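S-adenosylmethionine decarboxylase proenzyme (Aquifex aeolicus, PDB 2III) probably decarboxylates S-adenosylmethionine to the propylamine donor used in making spermidine and spermine, belonging to the enzymes that cut themselves to generate a pyruvoyl group. Local coordinates at residues E29-A34 with I66-W71; D19-V24 with G75-D80; V79-C84 with D95-Q100. All coordinates share one frame; numbering follows the deposited sequence.

Overall arrangement
From the N terminus, strand 3-14 leads into the magnesium-binding loop 19-24, which runs directly into helix 24-37. Interaction 2 closes a long loop by bringing 19-24 against the start of strand 76-84. Interaction 1, between helix 24-37 and strand 65-71, is nested inside that loop, and the two meet where Thr70 OG1 bonds Ile21 O. Interaction 3 follows interaction 1 in series and begins where interaction 2 ends, sharing Val79 and Asp80; it closes the short loop between strand 76-84 and the helix 87-101 that follows it. Together they fasten the metal loop and both helices to two neighbouring antiparallel strands, illustrating how a two-layer alpha/beta sandwich is assembled.

Interaction 1. Residues E29-A34 with I66-W71; sequences ELLEGA and ISIHTW
Beside the apolar seam in which Leu30 and Leu31 meet Ile66 and Ile68, one polar atom is gripped twice: Thr70 OG1 gives a hydrogen bond to Ile21 O and accepts one from Ala55 N. The seam itself is purely hydrocarbon. Leu31 is a fork laid over the strand, with CD2 on Ile66 CG2 (3.8 Å) and CD1 on Ile68 CG2 (3.9 Å), so one leucine spans two residues on the same strand face. Ile68 uses both branches as well. Its CG1 is anti to the backbone N (chi1 -177°), which carries CD1 to within 3.8 Å of Leu30 CD2, where the two side chains cross at about a right angle. The axes of 29-34 and 66-71 run nearly antiparallel, at 157°, and approach to 10.1 Å, a textbook case of a helix packed on a sheet. Ser67 points away from the helix. His69, predicted to be the proton acceptor in self-processing, is hydrogen-bonded through NE2 to His65 ND1 of the second subunit. Helix 87-101 borders the seam through Ile97 and Gln100, while strand 65-71 lies in the sheet between strands 55-61 and 76-84.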
loop_
_atom_site.group_PDB
_atom_site.type_symbol
_atom_site.label_atom_id
_atom_site.label_comp_id
_atom_site.label_asym_id
_atom_site.label_seq_id
_atom_site.Cartn_x
_atom_site.Cartn_y
_atom_site.Cartn_z
ATOM N N GLU A 29 -12.135 -12.907 4.182
ATOM C CA GLU A 29 -12.018 -13.648 5.433
ATOM C C GLU A 29 -10.630 -13.450 6.012
ATOM O O GLU A 29 -10.472 -13.188 7.202
ATOM C CB GLU A 29 -12.255 -15.138 5.212
ATOM C CG GLU A 29 -13.681 -15.577 5.448
ATOM C CD GLU A 29 -13.795 -17.081 5.595
ATOM O OE1 GLU A 29 -13.120 -17.643 6.486
ATOM O OE2 GLU A 29 -14.558 -17.701 4.822
ATOM N N LEU A 30 -9.630 -13.579 5.146
ATOM C CA LEU A 30 -8.233 -13.431 5.521
ATOM C C LEU A 30 -7.931 -12.091 6.198
ATOM O O LEU A 30 -7.413 -12.056 7.316
ATOM C CB LEU A 30 -7.354 -13.578 4.276
ATOM C CG LEU A 30 -5.840 -13.475 4.463
ATOM C CD1 LEU A 30 -5.338 -14.743 5.138
ATOM C CD2 LEU A 30 -5.160 -13.291 3.112
ATOM N N LEU A 31 -8.246 -10.993 5.516
ATOM C CA LEU A 31 -7.982 -9.661 6.056
ATOM C C LEU A 31 -8.854 -9.315 7.266
ATOM O O LEU A 31 -8.414 -8.588 8.163
ATOM C CB LEU A 31 -8.148 -8.590 4.961
ATOM C CG LEU A 31 -7.199 -8.630 3.753
ATOM C CD1 LEU A 31 -7.297 -7.316 2.994
ATOM C CD2 LEU A 31 -5.768 -8.847 4.211
ATOM N N GLU A 32 -10.091 -9.811 7.295
ATOM C CA GLU A 32 -10.954 -9.548 8.445
ATOM C C GLU A 32 -10.302 -10.258 9.620
ATOM O O GLU A 32 -10.286 -9.754 10.745
ATOM C CB GLU A 32 -12.359 -10.132 8.246
ATOM C CG GLU A 32 -13.209 -9.466 7.181
ATOM C CD GLU A 32 -14.635 -10.005 7.161
ATOM O OE1 GLU A 32 -14.816 -11.242 7.253
ATOM O OE2 GLU A 32 -15.578 -9.191 7.044
ATOM N N GLY A 33 -9.761 -11.439 9.341
ATOM C CA GLY A 33 -9.118 -12.222 10.374
ATOM C C GLY A 33 -7.840 -11.582 10.875
ATOM O O GLY A 33 -7.516 -11.688 12.064
ATOM N N ALA A 34 -7.109 -10.923 9.974
ATOM C CA ALA A 34 -5.861 -10.282 10.357
ATOM C C ALA A 34 -6.164 -9.099 11.269
ATOM O O ALA A 34 -5.582 -8.962 12.345
ATOM C CB ALA A 34 -5.100 -9.820 9.116
ATOM N N ILE A 66 -3.773 -1.989 4.960
ATOM C CA ILE A 66 -3.372 -3.369 4.741
ATOM C C ILE A 66 -3.871 -3.665 3.337
ATOM O O ILE A 66 -5.020 -3.373 3.011
ATOM C CB ILE A 66 -4.082 -4.348 5.683
ATOM C CG1 ILE A 66 -3.670 -4.085 7.131
ATOM C CG2 ILE A 66 -3.760 -5.780 5.260
ATOM C CD1 ILE A 66 -4.255 -5.085 8.128
ATOM N N SER A 67 -3.023 -4.235 2.499
ATOM C CA SER A 67 -3.455 -4.544 1.142
ATOM C C SER A 67 -2.945 -5.905 0.710
ATOM O O SER A 67 -1.957 -6.407 1.250
ATOM C CB SER A 67 -2.940 -3.483 0.164
ATOM O OG SER A 67 -1.523 -3.462 0.161
ATOM N N ILE A 68 -3.637 -6.501 -0.255
ATOM C CA ILE A 68 -3.242 -7.788 -0.808
ATOM C C ILE A 68 -3.736 -7.914 -2.244
ATOM O O ILE A 68 -4.884 -7.605 -2.556
ATOM C CB ILE A 68 -3.786 -8.979 0.005
ATOM C CG1 ILE A 68 -3.270 -10.284 -0.611
ATOM C CG2 ILE A 68 -5.295 -8.947 0.027
ATOM C CD1 ILE A 68 -3.564 -11.537 0.199
ATOM N N HIS A 69 -2.837 -8.357 -3.112
ATOM C CA HIS A 69 -3.127 -8.555 -4.523
ATOM C C HIS A 69 -2.720 -10.009 -4.764
ATOM O O HIS A 69 -1.691 -10.460 -4.247
ATOM C CB HIS A 69 -2.283 -7.581 -5.351
ATOM C CG HIS A 69 -2.515 -6.136 -5.008
ATOM N ND1 HIS A 69 -3.689 -5.476 -5.304
ATOM C CD2 HIS A 69 -1.719 -5.226 -4.394
ATOM C CE1 HIS A 69 -3.607 -4.223 -4.890
ATOM N NE2 HIS A 69 -2.421 -4.044 -4.336
ATOM N N THR A 70 -3.517 -10.755 -5.522
ATOM C CA THR A 70 -3.192 -12.162 -5.735
ATOM C C THR A 70 -3.227 -12.668 -7.170
ATOM O O THR A 70 -3.905 -12.110 -8.030
ATOM C CB THR A 70 -4.110 -13.069 -4.895
ATOM O OG1 THR A 70 -5.406 -13.130 -5.503
ATOM C CG2 THR A 70 -4.252 -12.516 -3.486
ATOM N N TRP A 71 -2.487 -13.750 -7.394
ATOM C CA TRP A 71 -2.368 -14.398 -8.693
ATOM C C TRP A 71 -2.380 -15.894 -8.442
ATOM O O TRP A 71 -1.334 -16.505 -8.219
ATOM C CB TRP A 71 -1.046 -14.022 -9.366
ATOM C CG TRP A 71 -0.965 -12.598 -9.817
ATOM C CD1 TRP A 71 -1.217 -12.122 -11.069
ATOM C CD2 TRP A 71 -0.606 -11.461 -9.015
ATOM N NE1 TRP A 71 -1.035 -10.757 -11.100
ATOM C CE2 TRP A 71 -0.663 -10.327 -9.855
ATOM C CE3 TRP A 71 -0.241 -11.293 -7.670
ATOM C CZ2 TRP A 71 -0.367 -9.033 -9.394
ATOM C CZ3 TRP A 71 0.054 -10.008 -7.211
ATOM C CH2 TRP A 71 -0.013 -8.894 -8.076
#

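Interaction 2. Residues D19-V24 with G75-D80; sequences DKIDRV and GLATVD. With MG (magnesium ion), chain B.
A magnesium-binding loop meets a G1 beta bulge here: Ile21, from the turn between strand 3-14 and helix 24-37, reaches over Gly75 and Leu76, which together face Trp71 on the adjacent strand. Gly75 takes the positive phi (55°) usual for the first residue of such a bulge. On the loop, magnesium is held by Asp19 O at 2.2 Å and by Asp22 OD2 at 2.3 Å, with Asp26 also belonging to the site. A backbone carbonyl and a carboxylate three residues apart thus converge on one ion, within a tight turn of the chain. Arg23 follows at the N-cap, and its backbone N bonds Asp26 OD2, as in one half of a capping box, so the metal site is joined to the first turn of helix 24-37.

Away from the metal, Ile21 turns its side chain to the sheet. Ile21 CG1 lies between the backbone N and the carbonyl carbon (chi1 56°), and the extended chain beyond it lays CD1 against the strand backbone, 3.6 Å from Leu76 O and 4.2 Å from Gly75 C. Leu76 O, against which the methyl lies, is probably hydrogen-bonded to Trp71 N. Leu101 of helix 87-101 packs on both Ile21 and Ala77. The second branch of the isoleucine makes a looser contact, with Ile21 CG2 lying 4.4 Å from Ala77 CB.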
loop_
_atom_site.group_PDB
_atom_site.type_symbol
_atom_site.label_atom_id
_atom_site.label_comp_id
_atom_site.label_asym_id
_atom_site.label_seq_id
_atom_site.Cartn_x
_atom_site.Cartn_y
_atom_site.Cartn_z
ATOM N N ASP A 19 -6.359 -22.203 -4.168
ATOM C CA ASP A 19 -7.691 -22.151 -3.570
ATOM C C ASP A 19 -7.788 -21.185 -2.393
ATOM O O ASP A 19 -8.880 -20.773 -2.021
ATOM C CB ASP A 19 -8.122 -23.555 -3.118
ATOM C CG ASP A 19 -7.120 -24.200 -2.167
ATOM O OD1 ASP A 19 -5.967 -24.445 -2.585
ATOM O OD2 ASP A 19 -7.482 -24.463 -1.000
ATOM N N LYS A 20 -6.649 -20.820 -1.810
ATOM C CA LYS A 20 -6.644 -19.905 -0.667
ATOM C C LYS A 20 -6.688 -18.438 -1.083
ATOM O O LYS A 20 -6.979 -17.565 -0.262
ATOM C CB LYS A 20 -5.384 -20.096 0.177
ATOM C CG LYS A 20 -5.248 -21.409 0.929
ATOM C CD LYS A 20 -3.960 -21.366 1.765
ATOM C CE LYS A 20 -3.771 -22.607 2.611
ATOM N NZ LYS A 20 -3.616 -23.812 1.757
ATOM N N ILE A 21 -6.411 -18.176 -2.358
ATOM C CA ILE A 21 -6.341 -16.808 -2.865
ATOM C C ILE A 21 -7.013 -16.550 -4.209
ATOM O O ILE A 21 -6.658 -15.590 -4.896
ATOM C CB ILE A 21 -4.856 -16.387 -3.011
ATOM C CG1 ILE A 21 -4.134 -17.395 -3.912
ATOM C CG2 ILE A 21 -4.178 -16.328 -1.637
ATOM C CD1 ILE A 21 -2.647 -17.108 -4.160
ATOM N N ASP A 22 -7.984 -17.372 -4.593
ATOM C CA ASP A 22 -8.622 -17.173 -5.890
ATOM C C ASP A 22 -9.885 -16.306 -5.917
ATOM O O ASP A 22 -10.149 -15.634 -6.916
ATOM C CB ASP A 22 -8.892 -18.534 -6.561
ATOM C CG ASP A 22 -9.821 -19.431 -5.746
ATOM O OD1 ASP A 22 -10.229 -20.485 -6.274
ATOM O OD2 ASP A 22 -10.140 -19.093 -4.587
ATOM N N ARG A 23 -10.657 -16.298 -4.836
ATOM C CA ARG A 23 -11.882 -15.500 -4.817
ATOM C C ARG A 23 -11.837 -14.389 -3.758
ATOM O O ARG A 23 -11.003 -14.418 -2.856
ATOM C CB ARG A 23 -13.100 -16.404 -4.556
ATOM C CG ARG A 23 -13.218 -17.653 -5.449
ATOM C CD ARG A 23 -13.316 -17.324 -6.936
ATOM N NE ARG A 23 -14.543 -16.610 -7.284
ATOM C CZ ARG A 23 -14.773 -16.055 -8.473
ATOM N NH1 ARG A 23 -13.864 -16.127 -9.438
ATOM N NH2 ARG A 23 -15.913 -15.415 -8.694
ATOM N N VAL A 24 -12.727 -13.405 -3.877
ATOM C CA VAL A 24 -12.794 -12.322 -2.903
ATOM C C VAL A 24 -13.116 -12.858 -1.505
ATOM O O VAL A 24 -12.546 -12.408 -0.512
ATOM C CB VAL A 24 -13.871 -11.283 -3.279
ATOM C CG1 VAL A 24 -14.177 -10.387 -2.072
ATOM C CG2 VAL A 24 -13.385 -10.429 -4.450
ATOM N N GLY A 75 0.508 -18.957 -7.579
ATOM C CA GLY A 75 0.593 -19.280 -6.164
ATOM C C GLY A 75 1.201 -18.100 -5.432
ATOM O O GLY A 75 1.918 -18.253 -4.439
ATOM N N LEU A 76 0.887 -16.907 -5.919
ATOM C CA LEU A 76 1.446 -15.687 -5.358
ATOM C C LEU A 76 0.463 -14.672 -4.809
ATOM O O LEU A 76 -0.612 -14.439 -5.378
ATOM C CB LEU A 76 2.308 -14.998 -6.418
ATOM C CG LEU A 76 2.760 -13.569 -6.097
ATOM C CD1 LEU A 76 3.861 -13.616 -5.059
ATOM C CD2 LEU A 76 3.237 -12.876 -7.367
ATOM N N ALA A 77 0.873 -14.053 -3.704
ATOM C CA ALA A 77 0.099 -13.008 -3.047
ATOM C C ALA A 77 1.082 -11.945 -2.554
ATOM O O ALA A 77 2.074 -12.263 -1.904
ATOM C CB ALA A 77 -0.690 -13.588 -1.867
ATOM N N THR A 78 0.818 -10.685 -2.881
ATOM C CA THR A 78 1.674 -9.599 -2.436
ATOM C C THR A 78 0.911 -8.850 -1.355
ATOM O O THR A 78 -0.182 -8.319 -1.593
ATOM C CB THR A 78 2.045 -8.671 -3.610
ATOM O OG1 THR A 78 0.864 -8.311 -4.344
ATOM C CG2 THR A 78 3.025 -9.389 -4.535
ATOM N N VAL A 79 1.502 -8.819 -0.165
ATOM C CA VAL A 79 0.881 -8.214 1.008
ATOM C C VAL A 79 1.567 -6.979 1.601
ATOM O O VAL A 79 2.791 -6.884 1.629
ATOM C CB VAL A 79 0.782 -9.260 2.133
ATOM C CG1 VAL A 79 -0.077 -8.721 3.269
ATOM C CG2 VAL A 79 0.225 -10.581 1.577
ATOM N N ASP A 80 0.762 -6.045 2.093
ATOM C CA ASP A 80 1.282 -4.843 2.731
ATOM C C ASP A 80 0.557 -4.612 4.047
ATOM O O ASP A 80 -0.679 -4.598 4.092
ATOM C CB ASP A 80 1.065 -3.598 1.858
ATOM C CG ASP A 80 2.014 -3.522 0.681
ATOM O OD1 ASP A 80 2.725 -2.496 0.573
ATOM O OD2 ASP A 80 2.040 -4.470 -0.138
HETATM MG MG MG B . -10.880 -20.291 -2.757
HETATM O O HOH W 1 -12.419 -19.756 -2.537
#

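Interaction 3. Residues V79-C84 with D95-Q100; sequences VDVYTC and DYIITQ
Apolar contacts alone join strand and helix here, and Ile97 supplies the helix side of them. Its CD1 lies 3.9 Å from Val79 CG1 and 4.3 Å from Val81 CG2, bridging two valines that point the same way from the strand. The CG2 branch of Ile97 adds a contact with Val79 CG2 at 4.1 Å, and the two side chains run antiparallel to one another. With CG1 anti to the carbonyl carbon (chi1 -70°), Ile97 presents both branches to the sheet.

The polar bonds lie elsewhere than across the contact, within the helix and from the strand to its sheet neighbours and the second subunit. Tyr96 O accepts from Gln100 N and also from Thr99 OG1; the hydroxyl is 2.8 Å from Tyr96 O and tilted 22° from the carbonyl plane. Asp80 points away from the helix. Its OD2 makes a salt bridge with Arg113 NH1 of the second subunit, while Arg113 NH2 of that subunit bonds Val79 O, one guanidinium serving two neighbouring acceptors.

Among aromatic groups, Gln100 CG rests 3.5 Å above the plane of the Tyr96 ring, toward its rim. Cys84, predicted to be the catalytic proton donor, packs on Ser64 at the far end of 79-84. Strand 76-84 lies between strands 65-71 and 3-14, and on helix 87-101 Tyr96 packs on Ala34 of helix 24-37.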
loop_
_atom_site.group_PDB
_atom_site.type_symbol
_atom_site.label_atom_id
_atom_site.label_comp_id
_atom_site.label_asym_id
_atom_site.label_seq_id
_atom_site.Cartn_x
_atom_site.Cartn_y
_atom_site.Cartn_z
ATOM N N VAL A 79 1.502 -8.819 -0.165
ATOM C CA VAL A 79 0.881 -8.214 1.008
ATOM C C VAL A 79 1.567 -6.979 1.601
ATOM O O VAL A 79 2.791 -6.884 1.629
ATOM C CB VAL A 79 0.782 -9.260 2.133
ATOM C CG1 VAL A 79 -0.077 -8.721 3.269
ATOM C CG2 VAL A 79 0.225 -10.581 1.577
ATOM N N ASP A 80 0.762 -6.045 2.093
ATOM C CA ASP A 80 1.282 -4.843 2.731
ATOM C C ASP A 80 0.557 -4.612 4.047
ATOM O O ASP A 80 -0.679 -4.598 4.092
ATOM C CB ASP A 80 1.065 -3.598 1.858
ATOM C CG ASP A 80 2.014 -3.522 0.681
ATOM O OD1 ASP A 80 2.725 -2.496 0.573
ATOM O OD2 ASP A 80 2.040 -4.470 -0.138
ATOM N N VAL A 81 1.321 -4.439 5.119
ATOM C CA VAL A 81 0.736 -4.135 6.416
ATOM C C VAL A 81 1.448 -2.888 6.904
ATOM O O VAL A 81 2.598 -2.939 7.318
ATOM C CB VAL A 81 0.907 -5.273 7.436
ATOM C CG1 VAL A 81 0.379 -4.827 8.804
ATOM C CG2 VAL A 81 0.123 -6.491 6.975
ATOM N N TYR A 82 0.741 -1.766 6.834
ATOM C CA TYR A 82 1.258 -0.457 7.215
ATOM C C TYR A 82 0.386 0.144 8.326
ATOM O O TYR A 82 -0.759 0.509 8.077
ATOM C CB TYR A 82 1.235 0.436 5.966
ATOM C CG TYR A 82 1.783 1.841 6.098
ATOM C CD1 TYR A 82 1.808 2.689 4.992
ATOM C CD2 TYR A 82 2.279 2.330 7.314
ATOM C CE1 TYR A 82 2.310 3.987 5.082
ATOM C CE2 TYR A 82 2.784 3.635 7.418
ATOM C CZ TYR A 82 2.794 4.457 6.296
ATOM O OH TYR A 82 3.260 5.755 6.379
ATOM N N THR A 83 0.927 0.225 9.545
ATOM C CA THR A 83 0.204 0.798 10.689
ATOM C C THR A 83 0.984 1.973 11.281
ATOM O O THR A 83 2.192 2.103 11.067
ATOM C CB THR A 83 0.007 -0.229 11.818
ATOM O OG1 THR A 83 1.282 -0.572 12.373
ATOM C CG2 THR A 83 -0.651 -1.487 11.291
ATOM N N CYS A 84 0.295 2.818 12.041
ATOM C CA CYS A 84 0.926 3.980 12.667
ATOM C C CYS A 84 0.857 3.897 14.187
ATOM O O CYS A 84 -0.219 3.717 14.752
ATOM C CB CYS A 84 0.237 5.268 12.206
ATOM S SG CYS A 84 0.201 5.491 10.420
ATOM N N ASP A 95 1.901 -11.751 10.600
ATOM C CA ASP A 95 2.119 -13.131 11.055
ATOM C C ASP A 95 0.853 -13.943 10.801
ATOM O O ASP A 95 0.910 -15.109 10.388
ATOM C CB ASP A 95 2.441 -13.189 12.558
ATOM C CG ASP A 95 3.792 -12.584 12.900
ATOM O OD1 ASP A 95 4.645 -12.477 11.999
ATOM O OD2 ASP A 95 4.004 -12.228 14.080
ATOM N N TYR A 96 -0.293 -13.319 11.065
ATOM C CA TYR A 96 -1.577 -13.973 10.863
ATOM C C TYR A 96 -1.760 -14.297 9.381
ATOM O O TYR A 96 -1.973 -15.449 9.010
ATOM C CB TYR A 96 -2.725 -13.070 11.341
ATOM C CG TYR A 96 -4.087 -13.691 11.128
ATOM C CD1 TYR A 96 -4.581 -14.663 12.001
ATOM C CD2 TYR A 96 -4.862 -13.348 10.022
ATOM C CE1 TYR A 96 -5.812 -15.281 11.774
ATOM C CE2 TYR A 96 -6.090 -13.958 9.785
ATOM C CZ TYR A 96 -6.560 -14.921 10.665
ATOM O OH TYR A 96 -7.779 -15.516 10.434
ATOM N N ILE A 97 -1.677 -13.272 8.536
ATOM C CA ILE A 97 -1.836 -13.453 7.100
ATOM C C ILE A 97 -0.915 -14.554 6.561
ATOM O O ILE A 97 -1.353 -15.436 5.826
ATOM C CB ILE A 97 -1.577 -12.115 6.353
ATOM C CG1 ILE A 97 -2.728 -11.144 6.640
ATOM C CG2 ILE A 97 -1.418 -12.364 4.855
ATOM C CD1 ILE A 97 -2.522 -9.738 6.118
ATOM N N ILE A 98 0.358 -14.517 6.936
ATOM C CA ILE A 98 1.299 -15.529 6.472
ATOM C C ILE A 98 0.922 -16.944 6.928
ATOM O O ILE A 98 0.937 -17.882 6.125
ATOM C CB ILE A 98 2.742 -15.209 6.935
ATOM C CG1 ILE A 98 3.260 -13.978 6.187
ATOM C CG2 ILE A 98 3.670 -16.400 6.664
ATOM C CD1 ILE A 98 4.645 -13.536 6.611
ATOM N N THR A 99 0.581 -17.112 8.203
ATOM C CA THR A 99 0.219 -18.441 8.691
ATOM C C THR A 99 -1.038 -18.960 8.024
ATOM O O THR A 99 -1.155 -20.156 7.772
ATOM C CB THR A 99 -0.018 -18.475 10.212
ATOM O OG1 THR A 99 -1.108 -17.609 10.542
ATOM C CG2 THR A 99 1.233 -18.049 10.963
ATOM N N GLN A 100 -1.985 -18.075 7.741
ATOM C CA GLN A 100 -3.213 -18.515 7.094
ATOM C C GLN A 100 -2.939 -18.947 5.659
ATOM O O GLN A 100 -3.489 -19.938 5.184
ATOM C CB GLN A 100 -4.260 -17.399 7.100
ATOM C CG GLN A 100 -4.712 -16.994 8.493
ATOM C CD GLN A 100 -5.154 -18.183 9.329
ATOM O OE1 GLN A 100 -6.081 -18.903 8.961
ATOM N NE2 GLN A 100 -4.486 -18.398 10.457
#